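PDB 6GWI: putrescine aminotransferase from Halomonas elongata DSM 2581, which probably transfers the amino group of putrescine or related amines to a keto acid acceptor, using pyridoxal-5'-phosphate as cofactor. Local coordinates for residues 210-214 against 215-219; 244-248 against 249-253. All blocks are in the same frame, centred on the assembly; numbering follows the deposited sequence.

Contact 1. Residues 210-214 against 215-219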
loop_
_atom_site.group_PDB
_atom_site.type_symbol
_atom_site.label_atom_id
_atom_site.label_comp_id
_atom_site.label_asym_id
_atom_site.label_seq_id
_atom_site.Cartn_x
_atom_site.Cartn_y
_atom_site.Cartn_z
ATOM N N LEU B 210 -30.089 12.415 6.310
ATOM C CA LEU B 210 -31.512 12.418 5.989
ATOM C C LEU B 210 -31.759 12.396 4.484
ATOM O O LEU B 210 -32.796 11.892 4.041
ATOM C CB LEU B 210 -32.182 13.630 6.636
ATOM C CG LEU B 210 -32.108 13.634 8.166
ATOM C CD1 LEU B 210 -32.639 14.938 8.745
ATOM C CD2 LEU B 210 -32.873 12.448 8.736
ATOM N N GLU B 211 -30.843 12.952 3.684
ATOM C CA GLU B 211 -31.004 12.886 2.235
ATOM C C GLU B 211 -30.851 11.456 1.729
ATOM O O GLU B 211 -31.602 11.015 0.852
ATOM C CB GLU B 211 -29.991 13.802 1.546
ATOM C CG GLU B 211 -29.968 13.673 0.024
ATOM C CD GLU B 211 -28.842 14.461 -0.619
ATOM O OE1 GLU B 211 -28.112 15.163 0.112
ATOM O OE2 GLU B 211 -28.688 14.375 -1.854
ATOM N N LEU B 212 -29.860 10.730 2.244
ATOM C CA LEU B 212 -29.656 9.347 1.836
ATOM C C LEU B 212 -30.591 8.401 2.577
ATOM O O LEU B 212 -30.984 7.364 2.029
ATOM C CB LEU B 212 -28.203 8.944 2.087
ATOM C CG LEU B 212 -27.133 9.740 1.337
ATOM C CD1 LEU B 212 -25.767 9.485 1.972
ATOM C CD2 LEU B 212 -27.109 9.417 -0.155
ATOM N N GLY B 213 -30.964 8.749 3.806
ATOM C CA GLY B 213 -31.693 7.849 4.674
ATOM C C GLY B 213 -30.736 7.139 5.610
ATOM O O GLY B 213 -29.824 6.445 5.153
ATOM N N GLU B 214 -30.919 7.314 6.923
ATOM C CA GLU B 214 -29.993 6.716 7.881
ATOM C C GLU B 214 -29.865 5.210 7.680
ATOM O O GLU B 214 -28.786 4.647 7.889
ATOM C CB GLU B 214 -30.429 7.034 9.313
ATOM C CG GLU B 214 -31.733 6.397 9.760
ATOM C CD GLU B 214 -32.202 6.938 11.102
ATOM O OE1 GLU B 214 -32.983 7.913 11.118
ATOM O OE2 GLU B 214 -31.773 6.402 12.143
ATOM N N GLU B 215 -30.945 4.542 7.270
ATOM C CA GLU B 215 -30.893 3.100 7.071
ATOM C C GLU B 215 -29.964 2.705 5.931
ATOM O O GLU B 215 -29.650 1.518 5.796
ATOM C CB GLU B 215 -32.300 2.544 6.821
ATOM C CG GLU B 215 -32.897 2.838 5.446
ATOM C CD GLU B 215 -33.269 4.297 5.251
ATOM O OE1 GLU B 215 -33.337 4.742 4.084
ATOM O OE2 GLU B 215 -33.493 4.999 6.261
ATOM N N LYS B 216 -29.550 3.655 5.095
ATOM C CA LYS B 216 -28.619 3.400 4.006
ATOM C C LYS B 216 -27.206 3.903 4.291
ATOM O O LYS B 216 -26.318 3.709 3.456
ATOM C CB LYS B 216 -29.141 4.035 2.710
ATOM C CG LYS B 216 -30.435 3.416 2.195
ATOM C CD LYS B 216 -30.906 4.096 0.919
ATOM C CE LYS B 216 -32.178 3.454 0.383
ATOM N NZ LYS B 216 -32.657 4.133 -0.854
ATOM N N VAL B 217 -26.980 4.560 5.430
ATOM C CA VAL B 217 -25.689 5.164 5.748
ATOM C C VAL B 217 -24.914 4.234 6.672
ATOM O O VAL B 217 -25.434 3.787 7.702
ATOM C CB VAL B 217 -25.861 6.554 6.386
ATOM C CG1 VAL B 217 -24.511 7.124 6.816
ATOM C CG2 VAL B 217 -26.545 7.507 5.408
ATOM N N ALA B 218 -23.666 3.946 6.300
ATOM C CA ALA B 218 -22.791 3.060 7.053
ATOM C C ALA B 218 -21.820 3.805 7.959
ATOM O O ALA B 218 -21.538 3.338 9.067
ATOM C CB ALA B 218 -21.994 2.168 6.091
ATOM N N ALA B 219 -21.302 4.955 7.530
ATOM C CA ALA B 219 -20.232 5.584 8.290
ATOM C C ALA B 219 -20.017 7.022 7.846
ATOM O O ALA B 219 -20.335 7.404 6.716
ATOM C CB ALA B 219 -18.917 4.802 8.144
#

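Contact 2. Residues 244-248 against 249-253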
loop_
_atom_site.group_PDB
_atom_site.type_symbol
_atom_site.label_atom_id
_atom_site.label_comp_id
_atom_site.label_asym_id
_atom_site.label_seq_id
_atom_site.Cartn_x
_atom_site.Cartn_y
_atom_site.Cartn_z
ATOM N N LYS B 244 -23.063 15.496 18.513
ATOM C CA LYS B 244 -24.501 15.566 18.731
ATOM C C LYS B 244 -25.258 14.855 17.617
ATOM O O LYS B 244 -26.206 14.105 17.880
ATOM C CB LYS B 244 -24.915 17.037 18.832
ATOM C CG LYS B 244 -26.238 17.300 19.534
ATOM C CD LYS B 244 -26.305 18.727 20.089
ATOM C CE LYS B 244 -26.361 19.785 18.991
ATOM N NZ LYS B 244 -27.636 19.735 18.221
ATOM N N VAL B 245 -24.825 15.050 16.369
ATOM C CA VAL B 245 -25.486 14.426 15.224
ATOM C C VAL B 245 -25.300 12.913 15.247
ATOM O O VAL B 245 -26.252 12.152 15.040
ATOM C CB VAL B 245 -24.949 15.038 13.915
ATOM C CG1 VAL B 245 -25.432 14.256 12.689
ATOM C CG2 VAL B 245 -25.353 16.501 13.813
ATOM N N LEU B 246 -24.068 12.455 15.481
ATOM C CA LEU B 246 -23.783 11.025 15.449
ATOM C C LEU B 246 -24.532 10.264 16.533
ATOM O O LEU B 246 -24.839 9.078 16.359
ATOM C CB LEU B 246 -22.282 10.794 15.600
ATOM C CG LEU B 246 -21.410 11.394 14.500
ATOM C CD1 LEU B 246 -19.943 11.221 14.856
ATOM C CD2 LEU B 246 -21.720 10.774 13.147
ATOM N N ALA B 247 -24.805 10.912 17.668
ATOM C CA ALA B 247 -25.550 10.274 18.746
ATOM C C ALA B 247 -26.989 9.976 18.351
ATOM O O ALA B 247 -27.617 9.099 18.955
ATOM C CB ALA B 247 -25.536 11.158 19.995
ATOM N N LYS B 248 -27.531 10.705 17.378
ATOM C CA LYS B 248 -28.913 10.516 16.961
ATOM C C LYS B 248 -29.076 9.371 15.971
ATOM O O LYS B 248 -30.194 8.871 15.809
ATOM C CB LYS B 248 -29.441 11.815 16.343
ATOM C CG LYS B 248 -29.653 12.928 17.358
ATOM C CD LYS B 248 -29.852 14.290 16.702
ATOM C CE LYS B 248 -30.977 14.289 15.681
ATOM N NZ LYS B 248 -31.362 15.680 15.299
ATOM N N TYR B 249 -27.996 8.951 15.312
ATOM C CA TYR B 249 -28.057 7.974 14.232
ATOM C C TYR B 249 -27.074 6.841 14.488
ATOM O O TYR B 249 -26.024 7.036 15.104
ATOM C CB TYR B 249 -27.755 8.649 12.885
ATOM C CG TYR B 249 -28.677 9.816 12.616
ATOM C CD1 TYR B 249 -29.976 9.611 12.176
ATOM C CD2 TYR B 249 -28.255 11.122 12.826
ATOM C CE1 TYR B 249 -30.828 10.674 11.945
ATOM C CE2 TYR B 249 -29.098 12.192 12.595
ATOM C CZ TYR B 249 -30.385 11.962 12.158
ATOM O OH TYR B 249 -31.224 13.024 11.928
ATOM N N ASP B 250 -27.428 5.647 14.006
ATOM C CA ASP B 250 -26.609 4.446 14.191
ATOM C C ASP B 250 -25.636 4.362 13.017
ATOM O O ASP B 250 -25.858 3.673 12.018
ATOM C CB ASP B 250 -27.490 3.210 14.305
ATOM C CG ASP B 250 -26.719 1.987 14.756
ATOM O OD1 ASP B 250 -25.569 2.142 15.215
ATOM O OD2 ASP B 250 -27.269 0.869 14.659
ATOM N N ILE B 251 -24.527 5.081 13.155
ATOM C CA ILE B 251 -23.535 5.228 12.096
ATOM C C ILE B 251 -22.150 5.106 12.710
ATOM O O ILE B 251 -21.918 5.558 13.835
ATOM C CB ILE B 251 -23.720 6.593 11.396
ATOM C CG1 ILE B 251 -22.671 6.817 10.312
ATOM C CG2 ILE B 251 -23.679 7.716 12.440
ATOM C CD1 ILE B 251 -22.768 8.184 9.644
ATOM N N LEU B 252 -21.227 4.488 11.977
ATOM C CA LEU B 252 -19.861 4.358 12.460
ATOM C C LEU B 252 -19.093 5.655 12.233
ATOM O O LEU B 252 -19.307 6.366 11.246
ATOM C CB LEU B 252 -19.146 3.206 11.756
ATOM C CG LEU B 252 -19.727 1.807 11.956
ATOM C CD1 LEU B 252 -18.995 0.813 11.076
ATOM C CD2 LEU B 252 -19.631 1.383 13.413
ATOM N N LEU B 253 -18.161 5.936 13.138
ATOM C CA LEU B 253 -17.265 7.078 13.020
ATOM C C LEU B 253 -15.875 6.570 12.666
ATOM O O LEU B 253 -15.301 5.763 13.404
ATOM C CB LEU B 253 -17.217 7.885 14.318
ATOM C CG LEU B 253 -16.198 9.026 14.360
ATOM C CD1 LEU B 253 -16.472 10.056 13.291
ATOM C CD2 LEU B 253 -16.196 9.684 15.733
#

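Contact 1. Residues 210-214 against 215-219
Leu212 and Val217 meet where the chain leaves helix 194-212 and turns into strand 217-222. The two side chains cross at about a right angle: CG2 of Val217 reaches back to CB of Leu212 at 4.0 Å and comes equally close to its CD1, so one methyl of the valine lies against both the root and one branch of the leucine. Val217 has CG1 anti to its backbone N (chi1 175°), which leaves CG2 beside that N and directed at the helix end; the same methyl lies 3.5 Å from Gly213 O.

Gly213 makes the bend possible. It is the first residue past the helix, with positive phi, and a CB at these backbone angles would be jammed against the carbonyl O of Leu212 and would clash with OE1 of Glu215. That carboxylate folds back, its chain bent about the CB-CG bond (chi2 -71°), and OE1 lies 3.6 Å from the CA of Gly213. Glu214 sends its own chain across that of Glu215 at about a right angle; the two acids keep their charged atoms well apart, Glu214 OE1 lying 5.7 Å from Glu215 OE2. The extended Lys216 passes the helix end with its CD 3.5 Å from Leu212 O.

Two successive backbone bonds tighten the short 3-10 turn: Lys216 N to Gly213 O, 2.8 Å, and Val217 N to Glu214 O, 3.1 Å.

Around the turn, Leu212 and Lys216 both touch Trp142 of the neighbouring strand 142-146, and Val217 packs on Ile144 of that strand. Lys140 gives a hydrogen bond to Val217 O, while Ala218 and Ala219, the next residues of strand 217-222, pack against Val128 of helix 117-134.

Contact 2. Residues 244-248 against 249-253
With CG anti to its carbonyl carbon (chi1 -56°), Tyr249 lays its ring alongside Lys248, whose own CG takes the same position (chi1 -71°), and the two side chains run the same way. They stand at the bend between helix 238-248 and strand 252-255, the returning half of a beta-alpha-beta unit that starts with strand 217-222. CB of Lys248 lies over one face of the ring, 4.1 Å from its centroid, in a CH-pi contact offset toward the rim. Val245 supports the ring from one turn earlier, CG1 to Tyr249 CE2 at 4.2 Å. At their far ends both side chains turn to Glu206 of helix 194-212: Lys248 NZ makes a salt bridge and Tyr249 OH a hydrogen bond to the same carboxylate oxygen. Without the ring, as with an alanine here, Lys248 CB and Val245 CG1 would probably face a gap and Glu206 would lose its hydroxyl partner.

The backbone link across the bend is weak, Tyr249 N to Leu246 O at 3.3 Å, and Asp250 then centres an inverse gamma turn before strand 252-255. Leu246 divides its two branches between the residues that follow: the side chains of Leu246 and Leu253 cross at about a right angle, with Leu246 CD1 4.0 Å from Leu253 CD1, while Leu246 CD2 meets CG2 of Ile251 at 3.7 Å.

Contacts 1 and 2 are successive helix-to-strand turns whose strands, 217-222 and 252-255, run parallel as neighbours in one sheet; their centres are 11 Å apart. A probable hydrogen bond joins Ala218 O to Leu252 N at 3.1 Å, and Val217 CG1 packs on Ile251 CD1 at 3.5 Å. The turns also meet through side chains, since Tyr249 of contact 2 touches Leu210 and Glu214 of contact 1. No residue of either turn is among those lining the pyridoxal-5'-phosphate pocket, and in contact 2 the side chain of Leu253 is about 13 Å from the cofactor. The two strands nevertheless lead toward it, with Glu223 following the first and Asp256 the second, both among the pocket residues.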